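Local atomic coordinates of uncharacterized protein (Bacteroides caccae, PDB entry 3NO2), a protein that is of unknown function but folds as a six-bladed beta-propeller whose central region holds a citrate in the crystal, probably from the crystallisation liquor. Residues P4-V9 and E26-Y31; N15-I20 and G48-S53; F127-K132 and I268-P273. All coordinates share one frame; numbering follows the deposited sequence.

Interaction 1 of 3, residues P4-V9 and E26-Y31; sequences PQHLLV and EIVWEY
Leu8 and Trp29 form the inner half of this contact, His6 and Val28 the outer half. Both pairs reach past strand 16-21, which lies between strands 6-10 and 26-32 in one propeller blade, so the contact is a worked example of next-but-one strands meeting on a single face of a sheet. A classic beta bulge, Val28 and Trp29 both facing Ile19, is consistent with both side chains pointing toward strand 6-10. At the packed end, Leu8 CD1 comes within 4.2 Å of Trp29 CZ3, at a slant to the indole, and Ile50 of the next blade touches both residues while Ile19 closes in on the indole. Trp29 CG is anti to the backbone N (chi1 175°), which swings the long ring inward; Arg63 adds a cation-pi contact. The other end is the solvent side, where Val28 is exposed. There a single methyl, Val28 CG2, meets the edge of the imidazole 3.9 Å from His6 CD2, the two side chains crossing at about a right angle. A weak bond from His6 ND1 to Pro4 O (2.9 Å, 128° at the hydrogen) gives the ring some tether. With no hydrogen bond across, what holds the two segments to each other is van der Waals packing.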
# COMPACT_ATOMS: atom_id res chain seq x y z
N PRO A 4 21.65 -8.36 -5.97
CA PRO A 4 20.35 -8.89 -5.52
C PRO A 4 19.33 -7.76 -5.34
O PRO A 4 19.67 -6.66 -4.88
CB PRO A 4 20.66 -9.55 -4.17
CG PRO A 4 22.08 -9.92 -4.26
CD PRO A 4 22.72 -8.78 -5.04
N GLN A 5 18.11 -8.05 -5.72
CA GLN A 5 16.99 -7.18 -5.46
C GLN A 5 16.82 -7.04 -3.94
O GLN A 5 16.95 -8.01 -3.19
CB GLN A 5 15.74 -7.78 -6.11
CG GLN A 5 15.81 -7.85 -7.68
CD GLN A 5 14.87 -8.91 -8.28
OE1 GLN A 5 13.68 -8.64 -8.54
NE2 GLN A 5 15.38 -10.12 -8.48
N HIS A 6 16.54 -5.83 -3.50
CA HIS A 6 16.16 -5.56 -2.13
C HIS A 6 14.73 -5.02 -2.10
O HIS A 6 14.28 -4.36 -3.03
CB HIS A 6 17.12 -4.57 -1.48
CG HIS A 6 18.46 -5.17 -1.19
ND1 HIS A 6 19.36 -5.49 -2.19
CD2 HIS A 6 19.00 -5.63 -0.04
CE1 HIS A 6 20.42 -6.05 -1.64
NE2 HIS A 6 20.24 -6.15 -0.34
N LEU A 7 14.05 -5.33 -0.99
CA LEU A 7 12.63 -5.01 -0.82
C LEU A 7 12.42 -4.32 0.51
O LEU A 7 12.75 -4.85 1.56
CB LEU A 7 11.78 -6.28 -0.87
CG LEU A 7 11.89 -7.06 -2.16
CD1 LEU A 7 11.28 -8.49 -1.96
CD2 LEU A 7 11.28 -6.36 -3.35
N LEU A 8 11.90 -3.12 0.44
CA LEU A 8 11.49 -2.34 1.62
C LEU A 8 10.07 -2.81 1.98
O LEU A 8 9.21 -2.84 1.11
CB LEU A 8 11.51 -0.85 1.30
CG LEU A 8 11.03 0.13 2.36
CD1 LEU A 8 11.94 0.13 3.59
CD2 LEU A 8 10.87 1.53 1.75
N VAL A 9 9.85 -3.15 3.22
CA VAL A 9 8.54 -3.71 3.68
C VAL A 9 8.14 -3.10 5.02
O VAL A 9 8.98 -2.67 5.83
CB VAL A 9 8.55 -5.25 3.81
CG1 VAL A 9 8.70 -5.89 2.41
CG2 VAL A 9 9.64 -5.78 4.76
N GLU A 26 16.93 -12.50 3.79
CA GLU A 26 17.42 -11.97 5.05
C GLU A 26 17.00 -10.52 5.23
O GLU A 26 17.02 -9.74 4.29
CB GLU A 26 18.94 -12.07 5.10
CG GLU A 26 19.46 -13.52 5.15
CD GLU A 26 19.52 -14.13 6.55
OE1 GLU A 26 19.12 -13.45 7.52
OE2 GLU A 26 19.98 -15.29 6.66
N ILE A 27 16.61 -10.18 6.45
CA ILE A 27 16.46 -8.75 6.84
C ILE A 27 17.87 -8.16 6.99
O ILE A 27 18.67 -8.65 7.82
CB ILE A 27 15.66 -8.62 8.13
CG1 ILE A 27 14.21 -9.01 7.87
CG2 ILE A 27 15.73 -7.17 8.69
CD1 ILE A 27 13.28 -8.98 9.11
N VAL A 28 18.20 -7.16 6.18
CA VAL A 28 19.53 -6.55 6.22
C VAL A 28 19.54 -5.19 6.91
O VAL A 28 20.61 -4.63 7.13
CB VAL A 28 20.16 -6.48 4.84
CG1 VAL A 28 20.32 -7.92 4.26
CG2 VAL A 28 19.39 -5.56 3.89
N TRP A 29 18.37 -4.64 7.23
CA TRP A 29 18.24 -3.31 7.83
C TRP A 29 16.86 -3.20 8.42
O TRP A 29 15.88 -3.75 7.83
CB TRP A 29 18.38 -2.28 6.73
CG TRP A 29 18.16 -0.81 7.09
CD1 TRP A 29 19.11 0.10 7.42
CD2 TRP A 29 16.92 -0.09 7.06
NE1 TRP A 29 18.53 1.35 7.62
CE2 TRP A 29 17.19 1.25 7.41
CE3 TRP A 29 15.61 -0.46 6.81
CZ2 TRP A 29 16.18 2.22 7.47
CZ3 TRP A 29 14.60 0.52 6.88
CH2 TRP A 29 14.90 1.82 7.21
N GLU A 30 16.75 -2.61 9.61
CA GLU A 30 15.46 -2.28 10.23
C GLU A 30 15.46 -0.83 10.72
O GLU A 30 16.53 -0.17 10.90
CB GLU A 30 15.10 -3.20 11.42
CG GLU A 30 14.78 -4.62 11.01
CD GLU A 30 14.34 -5.54 12.14
OE1 GLU A 30 14.54 -5.18 13.33
OE2 GLU A 30 13.78 -6.62 11.84
N TYR A 31 14.25 -0.33 10.94
CA TYR A 31 14.05 0.98 11.57
C TYR A 31 12.81 0.87 12.45
O TYR A 31 11.78 0.30 12.03
CB TYR A 31 13.87 2.04 10.49
CG TYR A 31 13.74 3.47 10.98
CD1 TYR A 31 12.51 4.01 11.32
CD2 TYR A 31 14.86 4.28 11.10
CE1 TYR A 31 12.37 5.31 11.76
CE2 TYR A 31 14.75 5.61 11.55
CZ TYR A 31 13.49 6.12 11.88
OH TYR A 31 13.34 7.43 12.29

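Interaction 2 of 3, residues N15-I20 and G48-S53; sequences NKIAII and GEILFS
One face of the Phe52 ring is covered by the terminal methyl of Ile17, a CH-pi contact in which Ile17 CD1 stands 4.1 Å from the centroid of the Phe52 ring and 28° off the normal. The methyl leans to one side of the ring: Ile17 CD1 is closest to Phe52 CD1, at 3.7 Å, and the two side chains cross at about a right angle. Ile17 CG1 sits between the backbone N and the carbonyl carbon (chi1 59°), and with the chain extended beyond it CD1 is thrust out from the strand. The same methyl also reaches Ile50, with Ile17 CD1 4.0 Å from Ile50 CG2, so one methyl touches two side chains of the facing strand. Further along, the terminal methyls Ile19 CD1 and Ile50 CD1 meet at 4.2 Å, the two chains set at a slant. All four residues are buried and no hydrogen bond crosses, as expected where two blades pack through their side chains. The strand segments keep 10.2 Å between axes and run at 144°, roughly antiparallel. In this helix-free chain, strand 16-21 is flanked by 6-10 and 26-32; Leu33, just past the latter, touches Phe52, while Leu51, pointing the other way, packs on strand 78-84.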
# COMPACT_ATOMS: atom_id res chain seq x y z
N ASN A 15 6.10 -3.71 14.39
CA ASN A 15 6.71 -2.50 14.93
C ASN A 15 8.05 -2.08 14.37
O ASN A 15 8.80 -1.33 15.02
CB ASN A 15 6.75 -2.58 16.47
CG ASN A 15 7.78 -3.58 16.98
OD1 ASN A 15 8.51 -4.24 16.21
ND2 ASN A 15 7.88 -3.68 18.31
N LYS A 16 8.37 -2.55 13.17
CA LYS A 16 9.59 -2.21 12.42
C LYS A 16 9.21 -2.01 10.97
O LYS A 16 8.27 -2.64 10.48
CB LYS A 16 10.62 -3.37 12.43
CG LYS A 16 11.12 -3.79 13.81
CD LYS A 16 11.79 -2.69 14.58
CE LYS A 16 12.27 -3.25 15.96
NZ LYS A 16 12.94 -2.23 16.83
N ILE A 17 9.96 -1.18 10.25
CA ILE A 17 10.07 -1.32 8.80
C ILE A 17 11.43 -1.96 8.51
O ILE A 17 12.34 -1.89 9.35
CB ILE A 17 9.86 -0.01 8.02
CG1 ILE A 17 10.87 1.04 8.43
CG2 ILE A 17 8.39 0.49 8.27
CD1 ILE A 17 10.79 2.31 7.62
N ALA A 18 11.56 -2.64 7.39
CA ALA A 18 12.72 -3.45 7.13
C ALA A 18 13.07 -3.45 5.68
O ALA A 18 12.21 -3.21 4.82
CB ALA A 18 12.51 -4.89 7.65
N ILE A 19 14.33 -3.76 5.37
CA ILE A 19 14.77 -4.03 4.01
C ILE A 19 15.27 -5.46 3.98
O ILE A 19 16.06 -5.89 4.84
CB ILE A 19 15.87 -3.07 3.51
CG1 ILE A 19 15.31 -1.65 3.48
CG2 ILE A 19 16.38 -3.51 2.10
CD1 ILE A 19 16.36 -0.55 3.29
N ILE A 20 14.76 -6.23 3.02
CA ILE A 20 15.04 -7.65 2.86
C ILE A 20 15.81 -7.83 1.54
O ILE A 20 15.45 -7.28 0.49
CB ILE A 20 13.73 -8.43 2.84
CG1 ILE A 20 13.08 -8.33 4.24
CG2 ILE A 20 13.95 -9.92 2.46
CD1 ILE A 20 11.66 -8.92 4.36
N GLY A 48 17.28 6.09 -3.07
CA GLY A 48 17.39 5.16 -1.95
C GLY A 48 16.89 5.69 -0.60
O GLY A 48 17.12 5.06 0.42
N GLU A 49 16.28 6.87 -0.61
CA GLU A 49 15.65 7.41 0.61
C GLU A 49 14.33 6.67 0.84
O GLU A 49 13.77 6.07 -0.08
CB GLU A 49 15.39 8.89 0.50
CG GLU A 49 16.69 9.72 0.31
CD GLU A 49 16.63 10.67 -0.87
OE1 GLU A 49 15.92 10.46 -1.91
OE2 GLU A 49 17.35 11.69 -0.75
N ILE A 50 13.87 6.71 2.08
CA ILE A 50 12.78 5.87 2.55
C ILE A 50 11.66 6.77 3.08
O ILE A 50 11.89 7.61 3.95
CB ILE A 50 13.28 4.95 3.65
CG1 ILE A 50 14.22 3.91 3.05
CG2 ILE A 50 12.12 4.24 4.36
CD1 ILE A 50 15.21 3.37 4.07
N LEU A 51 10.44 6.61 2.53
CA LEU A 51 9.24 7.33 2.94
C LEU A 51 8.30 6.31 3.61
O LEU A 51 8.14 5.19 3.08
CB LEU A 51 8.55 7.87 1.69
CG LEU A 51 7.16 8.49 1.88
CD1 LEU A 51 7.18 9.77 2.75
CD2 LEU A 51 6.52 8.76 0.50
N PHE A 52 7.71 6.66 4.74
CA PHE A 52 6.69 5.79 5.32
C PHE A 52 5.65 6.58 6.04
O PHE A 52 5.94 7.63 6.62
CB PHE A 52 7.31 4.69 6.23
CG PHE A 52 7.98 5.17 7.49
CD1 PHE A 52 9.29 5.65 7.47
CD2 PHE A 52 7.31 5.16 8.67
CE1 PHE A 52 9.88 6.07 8.64
CE2 PHE A 52 7.90 5.58 9.84
CZ PHE A 52 9.18 6.05 9.82
N SER A 53 4.44 6.03 6.09
CA SER A 53 3.39 6.53 6.96
C SER A 53 3.34 5.70 8.21
O SER A 53 3.69 4.49 8.23
CB SER A 53 2.01 6.57 6.31
OG SER A 53 1.58 5.29 5.92

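Interaction 3 of 3, residues F127-K132 and I268-P273; sequences FRQINK and ISTICP
The CA atoms of Gln129 and Thr270 stand 9.4 Å apart, a distance that a long side chain has to span. The setting is the axis of a six-bladed propeller, where the innermost strand of one blade and the approach to the innermost strand 131-132 of another converge. Ser269 and Thr270 form a classic beta bulge opposite Gly10, and both side chains point toward 127-132. The Gln129 chain is extended beyond CG (chi2 -162°) and meets Thr270 obliquely, with Gln129 NE2 3.5 Å from Thr270 OG1 and 3.7 Å from Thr270 CB. The firmer partners of these buried polar groups come from other blades and loops: Gln129 NE2 bonds to Asn40 O and Gln129 OE1 to Ser169 OG, while Thr270 OG1 is gripped by Gln217 OE1 and Val42 N. A network of this kind ties several blades together round the axis, consistent with a polar central pocket. Beside it, Arg128 NH2 bonds to the bound citrate. Arg128 NH1 folds back to Phe127 O at 2.9 Å with 154° at the hydrogen, the acceptor lying in the guanidinium plane but the donor standing well above the carbonyl plane, 63° out of it.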
# COMPACT_ATOMS: atom_id res chain seq x y z
N PHE A 127 -9.53 5.01 4.30
CA PHE A 127 -8.63 4.44 3.31
C PHE A 127 -7.30 4.05 3.91
O PHE A 127 -6.93 4.39 5.05
CB PHE A 127 -8.40 5.42 2.16
CG PHE A 127 -7.91 6.78 2.59
CD1 PHE A 127 -6.57 7.02 2.86
CD2 PHE A 127 -8.83 7.82 2.76
CE1 PHE A 127 -6.15 8.32 3.24
CE2 PHE A 127 -8.39 9.08 3.12
CZ PHE A 127 -7.08 9.29 3.34
N ARG A 128 -6.52 3.31 3.10
CA ARG A 128 -5.13 3.03 3.38
C ARG A 128 -4.29 3.71 2.29
O ARG A 128 -3.79 4.83 2.53
CB ARG A 128 -4.87 1.54 3.55
CG ARG A 128 -5.61 0.97 4.75
CD ARG A 128 -5.07 1.49 6.08
NE ARG A 128 -5.84 0.95 7.22
CZ ARG A 128 -6.96 1.44 7.70
NH1 ARG A 128 -7.49 2.54 7.22
NH2 ARG A 128 -7.60 0.75 8.64
N GLN A 129 -4.15 3.13 1.09
CA GLN A 129 -3.24 3.66 0.07
C GLN A 129 -4.00 4.31 -1.09
O GLN A 129 -4.50 3.63 -1.98
CB GLN A 129 -2.37 2.53 -0.49
CG GLN A 129 -1.60 1.75 0.55
CD GLN A 129 -0.43 0.96 -0.06
OE1 GLN A 129 -0.40 0.69 -1.27
NE2 GLN A 129 0.52 0.54 0.77
N ILE A 130 -4.05 5.62 -1.08
CA ILE A 130 -4.52 6.43 -2.19
C ILE A 130 -3.46 6.43 -3.29
O ILE A 130 -2.27 6.27 -3.02
CB ILE A 130 -4.85 7.84 -1.69
CG1 ILE A 130 -6.06 7.80 -0.76
CG2 ILE A 130 -5.08 8.82 -2.86
CD1 ILE A 130 -6.47 9.18 -0.14
N ASN A 131 -3.88 6.56 -4.53
CA ASN A 131 -3.01 6.63 -5.69
C ASN A 131 -3.50 7.78 -6.60
O ASN A 131 -4.54 8.36 -6.38
CB ASN A 131 -2.96 5.26 -6.40
CG ASN A 131 -1.66 5.03 -7.14
OD1 ASN A 131 -0.87 5.94 -7.38
ND2 ASN A 131 -1.40 3.76 -7.43
N LYS A 132 -2.69 8.12 -7.59
CA LYS A 132 -2.94 9.22 -8.53
C LYS A 132 -2.97 8.63 -9.94
O LYS A 132 -2.04 7.92 -10.30
CB LYS A 132 -1.85 10.25 -8.36
CG LYS A 132 -2.10 11.55 -9.17
CD LYS A 132 -1.01 12.59 -8.91
CE LYS A 132 -1.30 13.86 -9.65
NZ LYS A 132 -0.25 14.91 -9.37
N ILE A 268 3.25 -8.15 6.91
CA ILE A 268 3.55 -7.22 5.84
C ILE A 268 2.27 -6.81 5.13
O ILE A 268 1.48 -7.64 4.66
CB ILE A 268 4.52 -7.87 4.85
CG1 ILE A 268 5.88 -8.12 5.52
CG2 ILE A 268 4.70 -6.97 3.60
CD1 ILE A 268 6.85 -8.99 4.67
N SER A 269 2.04 -5.49 5.02
CA SER A 269 0.94 -4.95 4.24
C SER A 269 1.41 -4.03 3.13
O SER A 269 0.60 -3.63 2.29
CB SER A 269 -0.12 -4.24 5.08
OG SER A 269 0.45 -3.15 5.77
N THR A 270 2.71 -3.71 3.07
CA THR A 270 3.25 -2.76 2.11
C THR A 270 4.66 -3.16 1.70
O THR A 270 5.43 -3.68 2.52
CB THR A 270 3.16 -1.31 2.66
OG1 THR A 270 3.74 -0.36 1.76
CG2 THR A 270 3.83 -1.15 4.03
N ILE A 271 4.99 -2.86 0.45
CA ILE A 271 6.29 -3.23 -0.14
C ILE A 271 6.70 -2.22 -1.18
O ILE A 271 5.85 -1.71 -1.89
CB ILE A 271 6.20 -4.64 -0.78
CG1 ILE A 271 7.52 -5.11 -1.33
CG2 ILE A 271 5.12 -4.70 -1.87
CD1 ILE A 271 7.57 -6.62 -1.57
N CYS A 272 8.01 -2.01 -1.33
CA CYS A 272 8.56 -1.26 -2.45
C CYS A 272 9.95 -1.82 -2.77
O CYS A 272 10.75 -1.92 -1.86
CB CYS A 272 8.73 0.26 -2.05
SG CYS A 272 8.96 1.28 -3.53
N PRO A 273 10.27 -2.08 -4.04
CA PRO A 273 11.70 -2.33 -4.35
C PRO A 273 12.57 -1.15 -3.95
O PRO A 273 12.15 0.01 -4.02
CB PRO A 273 11.68 -2.48 -5.90
CG PRO A 273 10.27 -3.00 -6.19
CD PRO A 273 9.41 -2.17 -5.24

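Overall arrangement
The three contacts trace a path from the rim of the propeller to its axis. Interactions 1 and 2 have centres 8 Å apart and both use strands of the N-terminal blade, joined by probable backbone hydrogen bonds from Val28 N to Ile19 O and Leu7 N to Ile20 O, each 2.8 Å. Interaction 3 reaches the same sheet through strand 270-274; a further probable bond, Leu8 N to Cys272 O at 2.8 Å, pairs N-terminal with C-terminal strand, the Velcro closure of propellers. Its centre is about 17 Å from that of interaction 1 and 12 Å from that of interaction 2. Interaction 3 lies at the citrate, which Arg128 bonds and the Ser269 side chain nears to about 5 Å.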